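Local structure of probable intron-encoded endonuclease 1 (Wickerhamomyces canadensis, 6X1J) at residues I6-G14 and L21-W29; N155-L163 and M223-V231. The protein cuts DNA as a LAGLIDADG homing endonuclease involved in homing of an intron in the mitochondrial 21S rRNA gene. One frame throughout, in Å; residues are numbered along the deposited sequence.

Contact 1 (I6-G14 and L21-W29); sequences IINKKDLLG and LIKDYKKQW. With nucleotides of chain C.
Q28 closes its carboxamide over the backbone of I7: OE1 accepts from I7 N at 2.7 Å, while NE2 donates to I7 O at 3.1 Å. The second bond uses a lone pair in the carbonyl plane, but both are bent, each with an N-H...O angle of 141°. Gripped at both ends, the amide is held in one rotation. The I7 side chain turns from this clasp to the helix. Its CG1 branch stands beside the backbone N (chi1 -56°) and takes CD1 to 3.4 Å from D24 CB, while CG2, the other branch, meets L21 CD2 at 3.6 Å. L12 packs on the same helix, CD2 lying over one face of the Y25 ring, 3.4 Å from Y25 CG, and CG resting on I22 CG1. The rim of the W29 indole, at CZ3, approaches the opposite face of that ring, I7 O sits at its edge, and K9 CB touches Y25 OH at 3.5 Å.

Farther out, Y25 OH is hydrogen-bonded to E80 O, and K9 bends at chi3 to place NZ in a salt bridge with D79 and a bond to V82 O. N8 OD1 accepts from K10 N, an Asx turn where the N-terminal segment bends. From the other side of the helix the extended lysines reach DNA: K23 NZ bonds DT6 OP1 of chain C at 3.2 Å and K26 NZ bonds DA7 OP1 of chain C at 2.8 Å. The helix thus turns mostly apolar groups to the N-terminal segment and lysines to the phosphates, consistent with backbone rather than base recognition.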
loop_
_atom_site.group_PDB
_atom_site.type_symbol
_atom_site.label_atom_id
_atom_site.label_comp_id
_atom_site.label_asym_id
_atom_site.label_seq_id
_atom_site.Cartn_x
_atom_site.Cartn_y
_atom_site.Cartn_z
ATOM N N ILE A 6 8.039 -30.731 1.042
ATOM C CA ILE A 6 6.728 -30.127 0.634
ATOM C C ILE A 6 6.110 -29.440 1.861
ATOM O O ILE A 6 5.002 -29.805 2.237
ATOM C CB ILE A 6 5.797 -31.203 0.034
ATOM C CG1 ILE A 6 6.548 -32.316 -0.725
ATOM C CG2 ILE A 6 4.751 -30.523 -0.837
ATOM C CD1 ILE A 6 7.011 -33.503 0.114
ATOM N N ILE A 7 6.813 -28.469 2.444
ATOM C CA ILE A 7 6.603 -27.965 3.834
ATOM C C ILE A 7 5.350 -27.092 3.887
ATOM O O ILE A 7 5.261 -26.120 3.102
ATOM C CB ILE A 7 7.828 -27.160 4.305
ATOM C CG1 ILE A 7 9.120 -27.972 4.205
ATOM C CG2 ILE A 7 7.628 -26.592 5.700
ATOM C CD1 ILE A 7 10.351 -27.125 3.997
ATOM N N ASN A 8 4.450 -27.395 4.823
ATOM C CA ASN A 8 3.235 -26.595 5.145
ATOM C C ASN A 8 3.649 -25.463 6.106
ATOM O O ASN A 8 4.503 -25.690 7.002
ATOM C CB ASN A 8 2.126 -27.535 5.646
ATOM C CG ASN A 8 0.821 -26.856 6.016
ATOM O OD1 ASN A 8 0.744 -25.633 6.174
ATOM N ND2 ASN A 8 -0.220 -27.660 6.188
ATOM N N LYS A 9 3.066 -24.275 5.933
ATOM C CA LYS A 9 3.376 -23.055 6.730
ATOM C C LYS A 9 2.864 -23.223 8.165
ATOM O O LYS A 9 3.476 -22.623 9.080
ATOM C CB LYS A 9 2.737 -21.830 6.061
ATOM C CG LYS A 9 3.018 -20.483 6.715
ATOM C CD LYS A 9 2.267 -19.353 6.042
ATOM C CE LYS A 9 0.798 -19.324 6.400
ATOM N NZ LYS A 9 0.069 -18.285 5.639
ATOM N N LYS A 10 1.745 -23.944 8.318
ATOM C CA LYS A 10 1.150 -24.418 9.604
ATOM C C LYS A 10 2.264 -24.785 10.598
ATOM O O LYS A 10 2.204 -24.327 11.753
ATOM C CB LYS A 10 0.283 -25.659 9.346
ATOM C CG LYS A 10 -1.229 -25.487 9.463
ATOM C CD LYS A 10 -1.812 -26.135 10.721
ATOM C CE LYS A 10 -2.358 -25.151 11.742
ATOM N NZ LYS A 10 -3.785 -24.842 11.491
ATOM N N ASP A 11 3.242 -25.569 10.130
ATOM C CA ASP A 11 4.323 -26.205 10.935
ATOM C C ASP A 11 5.339 -25.148 11.400
ATOM O O ASP A 11 6.005 -25.378 12.430
ATOM C CB ASP A 11 4.983 -27.334 10.131
ATOM C CG ASP A 11 4.030 -28.443 9.690
ATOM O OD1 ASP A 11 3.092 -28.758 10.455
ATOM O OD2 ASP A 11 4.225 -28.985 8.582
ATOM N N LEU A 12 5.461 -24.016 10.700
ATOM C CA LEU A 12 6.485 -22.986 11.033
ATOM C C LEU A 12 6.036 -22.201 12.272
ATOM O O LEU A 12 6.892 -21.543 12.909
ATOM C CB LEU A 12 6.697 -22.071 9.825
ATOM C CG LEU A 12 7.573 -22.632 8.703
ATOM C CD1 LEU A 12 7.200 -24.065 8.341
ATOM C CD2 LEU A 12 7.483 -21.742 7.475
ATOM N N LEU A 13 4.750 -22.269 12.613
ATOM C CA LEU A 13 4.132 -21.400 13.657
ATOM C C LEU A 13 4.777 -21.636 15.038
ATOM O O LEU A 13 4.526 -22.712 15.633
ATOM C CB LEU A 13 2.623 -21.673 13.686
ATOM C CG LEU A 13 1.827 -20.877 14.724
ATOM C CD1 LEU A 13 2.137 -19.378 14.653
ATOM C CD2 LEU A 13 0.337 -21.129 14.549
ATOM N N GLY A 14 5.550 -20.654 15.531
ATOM C CA GLY A 14 6.174 -20.644 16.872
ATOM C C GLY A 14 7.634 -21.100 16.870
ATOM O O GLY A 14 8.287 -20.953 17.926
ATOM N N LEU A 21 13.628 -25.585 8.837
ATOM C CA LEU A 21 12.257 -25.722 8.253
ATOM C C LEU A 21 11.831 -24.394 7.573
ATOM O O LEU A 21 11.404 -24.427 6.401
ATOM C CB LEU A 21 11.283 -26.130 9.366
ATOM C CG LEU A 21 10.830 -27.589 9.358
ATOM C CD1 LEU A 21 10.221 -27.991 10.697
ATOM C CD2 LEU A 21 9.843 -27.841 8.229
ATOM N N ILE A 22 12.021 -23.258 8.251
ATOM C CA ILE A 22 11.668 -21.903 7.722
ATOM C C ILE A 22 12.483 -21.660 6.442
ATOM O O ILE A 22 11.860 -21.332 5.401
ATOM C CB ILE A 22 11.897 -20.785 8.763
ATOM C CG1 ILE A 22 11.075 -20.965 10.043
ATOM C CG2 ILE A 22 11.624 -19.443 8.116
ATOM C CD1 ILE A 22 11.438 -19.985 11.154
ATOM N N LYS A 23 13.813 -21.830 6.502
ATOM C CA LYS A 23 14.704 -21.572 5.337
ATOM C C LYS A 23 14.326 -22.530 4.201
ATOM O O LYS A 23 14.317 -22.081 3.029
ATOM C CB LYS A 23 16.180 -21.701 5.693
ATOM C CG LYS A 23 16.567 -20.972 6.961
ATOM C CD LYS A 23 18.031 -20.729 7.094
ATOM C CE LYS A 23 18.328 -20.255 8.495
ATOM N NZ LYS A 23 19.531 -19.404 8.554
ATOM N N ASP A 24 14.013 -23.788 4.528
ATOM C CA ASP A 24 13.592 -24.795 3.519
ATOM C C ASP A 24 12.224 -24.397 2.938
ATOM O O ASP A 24 12.047 -24.547 1.731
ATOM C CB ASP A 24 13.632 -26.215 4.107
ATOM C CG ASP A 24 15.041 -26.773 4.286
ATOM O OD1 ASP A 24 15.979 -26.255 3.622
ATOM O OD2 ASP A 24 15.199 -27.730 5.077
ATOM N N TYR A 25 11.280 -23.925 3.767
ATOM C CA TYR A 25 9.946 -23.422 3.326
ATOM C C TYR A 25 10.102 -22.295 2.275
ATOM O O TYR A 25 9.400 -22.370 1.222
ATOM C CB TYR A 25 9.102 -22.984 4.534
ATOM C CG TYR A 25 7.791 -22.316 4.174
ATOM C CD1 TYR A 25 6.680 -23.058 3.790
ATOM C CD2 TYR A 25 7.667 -20.929 4.191
ATOM C CE1 TYR A 25 5.480 -22.448 3.453
ATOM C CE2 TYR A 25 6.476 -20.304 3.860
ATOM C CZ TYR A 25 5.381 -21.064 3.486
ATOM O OH TYR A 25 4.205 -20.445 3.163
ATOM N N LYS A 26 11.015 -21.334 2.503
ATOM C CA LYS A 26 11.244 -20.141 1.615
ATOM C C LYS A 26 11.571 -20.517 0.170
ATOM O O LYS A 26 11.110 -19.793 -0.728
ATOM C CB LYS A 26 12.373 -19.277 2.151
ATOM C CG LYS A 26 11.961 -18.581 3.426
ATOM C CD LYS A 26 13.029 -17.698 3.952
ATOM C CE LYS A 26 12.613 -17.196 5.306
ATOM N NZ LYS A 26 13.513 -16.144 5.793
ATOM N N LYS A 27 12.329 -21.593 -0.065
ATOM C CA LYS A 27 12.752 -21.984 -1.437
ATOM C C LYS A 27 11.529 -22.470 -2.230
ATOM O O LYS A 27 11.654 -22.711 -3.452
ATOM C CB LYS A 27 13.789 -23.110 -1.422
ATOM C CG LYS A 27 14.882 -23.029 -0.364
ATOM C CD LYS A 27 15.957 -24.084 -0.607
ATOM C CE LYS A 27 16.862 -24.331 0.577
ATOM N NZ LYS A 27 17.375 -23.056 1.131
ATOM N N GLN A 28 10.373 -22.625 -1.583
ATOM C CA GLN A 28 9.118 -23.008 -2.288
ATOM C C GLN A 28 8.626 -21.793 -3.099
ATOM O O GLN A 28 7.651 -21.957 -3.894
ATOM C CB GLN A 28 8.080 -23.560 -1.295
ATOM C CG GLN A 28 8.273 -25.030 -0.931
ATOM C CD GLN A 28 7.721 -25.456 0.413
ATOM O OE1 GLN A 28 7.869 -26.603 0.832
ATOM N NE2 GLN A 28 7.115 -24.528 1.132
ATOM N N TRP A 29 9.267 -20.626 -2.916
ATOM C CA TRP A 29 8.930 -19.344 -3.597
ATOM C C TRP A 29 10.199 -18.562 -3.940
ATOM O O TRP A 29 11.031 -18.356 -3.029
ATOM C CB TRP A 29 7.996 -18.495 -2.706
ATOM C CG TRP A 29 6.630 -19.089 -2.680
ATOM C CD1 TRP A 29 5.697 -19.077 -3.681
ATOM C CD2 TRP A 29 6.117 -19.937 -1.649
ATOM N NE1 TRP A 29 4.608 -19.818 -3.313
ATOM C CE2 TRP A 29 4.844 -20.376 -2.079
ATOM C CE3 TRP A 29 6.608 -20.338 -0.403
ATOM C CZ2 TRP A 29 4.040 -21.199 -1.293
ATOM C CZ3 TRP A 29 5.820 -21.160 0.367
ATOM C CH2 TRP A 29 4.562 -21.590 -0.078
ATOM P P DT C 6 18.946 -15.565 8.050
ATOM O OP1 DT C 6 18.347 -16.734 7.349
ATOM O OP2 DT C 6 19.462 -14.373 7.309
ATOM O "O5'" DT C 6 17.831 -15.101 9.079
ATOM C "C5'" DT C 6 16.972 -16.061 9.733
ATOM C "C4'" DT C 6 16.085 -15.325 10.710
ATOM O "O4'" DT C 6 16.837 -14.813 11.841
ATOM C "C3'" DT C 6 15.320 -14.120 10.144
ATOM O "O3'" DT C 6 13.938 -14.215 10.466
ATOM C "C2'" DT C 6 15.958 -12.920 10.817
ATOM C "C1'" DT C 6 16.321 -13.532 12.150
ATOM N N1 DT C 6 17.283 -12.832 13.023
ATOM C C2 DT C 6 17.115 -13.027 14.372
ATOM O O2 DT C 6 16.243 -13.747 14.834
ATOM N N3 DT C 6 18.008 -12.354 15.166
ATOM C C4 DT C 6 19.006 -11.495 14.756
ATOM O O4 DT C 6 19.720 -10.946 15.593
ATOM C C5 DT C 6 19.124 -11.331 13.321
ATOM C C7 DT C 6 20.182 -10.425 12.777
ATOM C C6 DT C 6 18.269 -12.003 12.538
ATOM P P DA C 7 12.876 -14.340 9.269
ATOM O OP1 DA C 7 13.141 -15.574 8.485
ATOM O OP2 DA C 7 12.873 -12.998 8.561
ATOM O "O5'" DA C 7 11.519 -14.547 10.077
ATOM C "C5'" DA C 7 11.076 -15.850 10.508
ATOM C "C4'" DA C 7 10.341 -15.709 11.819
ATOM O "O4'" DA C 7 11.242 -15.145 12.800
ATOM C "C3'" DA C 7 9.116 -14.787 11.789
ATOM O "O3'" DA C 7 7.992 -15.484 12.375
ATOM C "C2'" DA C 7 9.629 -13.505 12.433
ATOM C "C1'" DA C 7 10.706 -13.979 13.396
ATOM N N9 DA C 7 11.813 -13.039 13.562
ATOM C C8 DA C 7 12.490 -12.425 12.537
ATOM N N7 DA C 7 13.449 -11.628 12.941
ATOM C C5 DA C 7 13.407 -11.728 14.324
ATOM C C6 DA C 7 14.188 -11.145 15.334
ATOM N N6 DA C 7 15.188 -10.299 15.090
ATOM N N1 DA C 7 13.894 -11.446 16.618
ATOM C C2 DA C 7 12.893 -12.303 16.855
ATOM N N3 DA C 7 12.098 -12.935 15.987
ATOM C C4 DA C 7 12.416 -12.605 14.722
#

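Contact 2 (N155-L163 and M223-V231); sequences NKKTKNKSL and MKYKLLFNV. With nucleotides of chain C.
T158 O accepts from two waters, and each carries the link on to N230. Water 1, 2.8 Å from T158 O, also donates to K156 O and accepts from N230 N; water 2 donates to T158 O at 2.9 Å and to N230 O at 2.7 Å. F229 packs its ring against T158, K161 and L163. K161 lies over one face of the ring, with CA 3.9 Å from the centroid and 23° off the normal, a CH-pi contact, and with CG 3.6 Å from F229 CD1. L163 CD2 comes in at the ring edge, and T158 CG2 meets the ring obliquely, 3.9 Å from F229 CD2. The K161 chain, its CG beside the backbone N (chi1 -60°), runs past F229 in the opposite direction, bringing NZ near the V231 carboxylate, beyond salt-bridge range. Asx turns at N155 and N160 and an ST turn at T158, whose OG1 also bonds D153, shape the loop; N160 OD1 accepts from S162 N at 3.2 Å and S162 OG at 2.8 Å. K151 adds a cation-pi contact to F229. L163 opens strand 163-165, pairing with I203 of strand 198-203, and packs with L227 against helices 138-148 and 208-215.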
loop_
_atom_site.group_PDB
_atom_site.type_symbol
_atom_site.label_atom_id
_atom_site.label_comp_id
_atom_site.label_asym_id
_atom_site.label_seq_id
_atom_site.Cartn_x
_atom_site.Cartn_y
_atom_site.Cartn_z
ATOM N N ASN A 155 -18.522 16.464 3.391
ATOM C CA ASN A 155 -19.995 16.614 3.534
ATOM C C ASN A 155 -20.659 15.406 2.852
ATOM O O ASN A 155 -20.661 15.311 1.597
ATOM C CB ASN A 155 -20.532 17.960 3.016
ATOM C CG ASN A 155 -22.049 18.012 2.895
ATOM O OD1 ASN A 155 -22.757 17.091 3.309
ATOM N ND2 ASN A 155 -22.567 19.071 2.288
ATOM N N LYS A 156 -21.435 14.673 3.644
ATOM C CA LYS A 156 -22.130 13.417 3.253
ATOM C C LYS A 156 -23.104 13.667 2.097
ATOM O O LYS A 156 -23.375 12.715 1.350
ATOM C CB LYS A 156 -22.868 12.829 4.463
ATOM C CG LYS A 156 -22.063 12.770 5.760
ATOM C CD LYS A 156 -22.490 11.658 6.703
ATOM C CE LYS A 156 -21.530 11.509 7.861
ATOM N NZ LYS A 156 -21.240 12.838 8.445
ATOM N N LYS A 157 -23.641 14.884 1.977
ATOM C CA LYS A 157 -24.664 15.186 0.927
ATOM C C LYS A 157 -24.033 15.922 -0.274
ATOM O O LYS A 157 -24.784 16.246 -1.201
ATOM C CB LYS A 157 -25.859 15.974 1.488
ATOM C CG LYS A 157 -26.005 15.928 3.002
ATOM C CD LYS A 157 -27.413 16.136 3.502
ATOM C CE LYS A 157 -27.440 16.554 4.958
ATOM N NZ LYS A 157 -28.826 16.613 5.477
ATOM N N THR A 158 -22.715 16.132 -0.302
ATOM C CA THR A 158 -22.049 16.925 -1.368
ATOM C C THR A 158 -22.345 16.313 -2.742
ATOM O O THR A 158 -22.698 15.099 -2.853
ATOM C CB THR A 158 -20.538 17.015 -1.180
ATOM O OG1 THR A 158 -20.068 18.029 -2.081
ATOM C CG2 THR A 158 -19.860 15.676 -1.422
ATOM N N LYS A 159 -22.183 17.126 -3.770
ATOM C CA LYS A 159 -22.249 16.650 -5.173
ATOM C C LYS A 159 -20.820 16.656 -5.733
ATOM O O LYS A 159 -20.647 16.288 -6.893
ATOM C CB LYS A 159 -23.266 17.521 -5.917
ATOM C CG LYS A 159 -24.685 17.452 -5.349
ATOM C CD LYS A 159 -25.564 16.417 -6.036
ATOM C CE LYS A 159 -26.821 16.054 -5.266
ATOM N NZ LYS A 159 -27.805 15.324 -6.114
ATOM N N ASN A 160 -19.867 17.184 -4.974
ATOM C CA ASN A 160 -18.454 17.302 -5.419
ATOM C C ASN A 160 -17.747 15.986 -5.090
ATOM O O ASN A 160 -17.402 15.801 -3.911
ATOM C CB ASN A 160 -17.697 18.428 -4.724
ATOM C CG ASN A 160 -16.306 18.678 -5.274
ATOM O OD1 ASN A 160 -15.859 18.028 -6.247
ATOM N ND2 ASN A 160 -15.633 19.650 -4.655
ATOM N N LYS A 161 -17.506 15.160 -6.107
ATOM C CA LYS A 161 -16.878 13.805 -5.963
ATOM C C LYS A 161 -15.377 13.834 -6.297
ATOM O O LYS A 161 -14.799 12.744 -6.663
ATOM C CB LYS A 161 -17.593 12.835 -6.901
ATOM C CG LYS A 161 -19.078 12.690 -6.635
ATOM C CD LYS A 161 -19.790 11.803 -7.637
ATOM C CE LYS A 161 -21.279 11.741 -7.370
ATOM N NZ LYS A 161 -21.862 10.422 -7.700
ATOM N N SER A 162 -14.741 15.010 -6.181
ATOM C CA SER A 162 -13.268 15.154 -6.170
ATOM C C SER A 162 -12.668 14.225 -5.095
ATOM O O SER A 162 -13.260 14.041 -4.011
ATOM C CB SER A 162 -12.879 16.594 -5.988
ATOM O OG SER A 162 -13.283 17.352 -7.129
ATOM N N LEU A 163 -11.546 13.594 -5.431
ATOM C CA LEU A 163 -10.784 12.669 -4.561
ATOM C C LEU A 163 -9.343 13.156 -4.419
ATOM O O LEU A 163 -8.929 14.033 -5.153
ATOM C CB LEU A 163 -10.821 11.280 -5.189
ATOM C CG LEU A 163 -12.223 10.702 -5.357
ATOM C CD1 LEU A 163 -12.177 9.444 -6.223
ATOM C CD2 LEU A 163 -12.843 10.422 -3.987
ATOM N N MET A 223 -13.888 -1.139 2.232
ATOM C CA MET A 223 -13.163 0.104 1.815
ATOM C C MET A 223 -13.949 0.923 0.766
ATOM O O MET A 223 -13.467 2.025 0.334
ATOM C CB MET A 223 -11.751 -0.264 1.331
ATOM C CG MET A 223 -10.837 -0.730 2.470
ATOM S SD MET A 223 -10.711 0.477 3.792
ATOM C CE MET A 223 -9.267 0.006 4.737
ATOM N N LYS A 224 -15.135 0.498 0.372
ATOM C CA LYS A 224 -15.884 1.237 -0.680
ATOM C C LYS A 224 -16.220 2.651 -0.191
ATOM O O LYS A 224 -16.358 3.531 -1.045
ATOM C CB LYS A 224 -17.196 0.558 -1.041
ATOM C CG LYS A 224 -17.046 -0.816 -1.644
ATOM C CD LYS A 224 -16.780 -0.780 -3.113
ATOM C CE LYS A 224 -17.090 -2.105 -3.783
ATOM N NZ LYS A 224 -16.043 -2.456 -4.768
ATOM N N TYR A 225 -16.282 2.865 1.126
ATOM C CA TYR A 225 -16.731 4.142 1.714
ATOM C C TYR A 225 -15.796 5.289 1.298
ATOM O O TYR A 225 -16.252 6.461 1.318
ATOM C CB TYR A 225 -16.831 4.053 3.233
ATOM C CG TYR A 225 -15.523 4.109 3.953
ATOM C CD1 TYR A 225 -14.814 2.947 4.195
ATOM C CD2 TYR A 225 -14.989 5.315 4.381
ATOM C CE1 TYR A 225 -13.609 2.982 4.876
ATOM C CE2 TYR A 225 -13.776 5.366 5.052
ATOM C CZ TYR A 225 -13.076 4.191 5.291
ATOM O OH TYR A 225 -11.873 4.206 5.944
ATOM N N LYS A 226 -14.538 4.999 0.945
ATOM C CA LYS A 226 -13.539 6.066 0.636
ATOM C C LYS A 226 -13.913 6.690 -0.703
ATOM O O LYS A 226 -13.495 7.806 -0.948
ATOM C CB LYS A 226 -12.108 5.522 0.595
ATOM C CG LYS A 226 -11.540 5.085 1.934
ATOM C CD LYS A 226 -10.052 4.862 1.897
ATOM C CE LYS A 226 -9.318 6.056 2.446
ATOM N NZ LYS A 226 -7.876 5.793 2.630
ATOM N N LEU A 227 -14.724 5.984 -1.486
ATOM C CA LEU A 227 -15.036 6.222 -2.919
ATOM C C LEU A 227 -16.517 6.605 -3.106
ATOM O O LEU A 227 -16.864 7.218 -4.148
ATOM C CB LEU A 227 -14.720 4.901 -3.643
ATOM C CG LEU A 227 -14.646 4.940 -5.162
ATOM C CD1 LEU A 227 -13.407 5.690 -5.592
ATOM C CD2 LEU A 227 -14.630 3.540 -5.771
ATOM N N LEU A 228 -17.379 6.197 -2.188
ATOM C CA LEU A 228 -18.854 6.241 -2.350
ATOM C C LEU A 228 -19.404 7.642 -1.999
ATOM O O LEU A 228 -19.113 8.142 -0.941
ATOM C CB LEU A 228 -19.461 5.181 -1.424
ATOM C CG LEU A 228 -20.407 4.178 -2.087
ATOM C CD1 LEU A 228 -20.947 3.187 -1.057
ATOM C CD2 LEU A 228 -21.559 4.873 -2.808
ATOM N N PHE A 229 -20.195 8.237 -2.873
ATOM C CA PHE A 229 -21.040 9.424 -2.573
ATOM C C PHE A 229 -22.497 9.074 -2.867
ATOM O O PHE A 229 -22.743 8.034 -3.523
ATOM C CB PHE A 229 -20.609 10.624 -3.414
ATOM C CG PHE A 229 -19.178 11.056 -3.211
ATOM C CD1 PHE A 229 -18.147 10.465 -3.933
ATOM C CD2 PHE A 229 -18.869 12.057 -2.293
ATOM C CE1 PHE A 229 -16.841 10.907 -3.763
ATOM C CE2 PHE A 229 -17.568 12.499 -2.130
ATOM C CZ PHE A 229 -16.553 11.903 -2.851
ATOM N N ASN A 230 -23.425 9.930 -2.438
ATOM C CA ASN A 230 -24.851 9.865 -2.854
ATOM C C ASN A 230 -24.923 9.874 -4.384
ATOM O O ASN A 230 -24.193 10.660 -5.016
ATOM C CB ASN A 230 -25.663 10.999 -2.228
ATOM C CG ASN A 230 -25.603 10.947 -0.714
ATOM O OD1 ASN A 230 -25.828 9.889 -0.131
ATOM N ND2 ASN A 230 -25.239 12.058 -0.088
ATOM N N VAL A 231 -25.775 9.032 -4.965
ATOM C CA VAL A 231 -26.000 9.038 -6.437
ATOM C C VAL A 231 -26.645 10.379 -6.802
ATOM O O VAL A 231 -27.756 10.683 -6.379
ATOM C CB VAL A 231 -26.843 7.844 -6.912
ATOM C CG1 VAL A 231 -27.198 7.969 -8.388
ATOM C CG2 VAL A 231 -26.141 6.520 -6.639
ATOM O OXT VAL A 231 -26.047 11.180 -7.523
ATOM P P DC C 18 -10.076 9.000 5.192
ATOM O OP1 DC C 18 -10.604 7.670 5.604
ATOM O OP2 DC C 18 -10.430 9.507 3.840
ATOM O "O5'" DC C 18 -10.591 10.128 6.193
ATOM C "C5'" DC C 18 -10.314 10.025 7.563
ATOM C "C4'" DC C 18 -10.635 11.330 8.242
ATOM O "O4'" DC C 18 -9.670 12.345 7.892
ATOM C "C3'" DC C 18 -12.016 11.947 8.007
ATOM O "O3'" DC C 18 -12.785 11.889 9.201
ATOM C "C2'" DC C 18 -11.710 13.346 7.471
ATOM C "C1'" DC C 18 -10.298 13.603 7.955
ATOM N N1 DC C 18 -9.492 14.543 7.159
ATOM C C2 DC C 18 -8.892 15.637 7.788
ATOM O O2 DC C 18 -9.051 15.800 9.007
ATOM N N3 DC C 18 -8.172 16.506 7.048
ATOM C C4 DC C 18 -7.993 16.284 5.744
ATOM N N4 DC C 18 -7.237 17.153 5.060
ATOM C C5 DC C 18 -8.570 15.162 5.087
ATOM C C6 DC C 18 -9.287 14.313 5.830
HETATM O O HOH W 1 -22.867 12.860 -1.205
HETATM O O HOH W 2 -23.691 13.327 -4.855
#

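In the fold
Contact 1 closes before contact 2 opens along the chain, and the two lie on opposite sides of its centre, with centres 44 Å apart and nearest atoms about 21 Å apart. Contact 1 joins the N-terminal tail to helix 20-26, ahead of the first four-stranded antiparallel sheet; contact 2 ties the loop between strands 149-151 and 163-165 of the second sheet to the C-terminal end. Two sheets of the same 1-2-4-3 order within one chain fit a single-chain LAGLIDADG enzyme, whose halves meet around the potassium sites of G46, D47, D147 and D148. The first modelled residues and the C-terminal segment are held at opposite flanks, each near phosphates of DNA chain C.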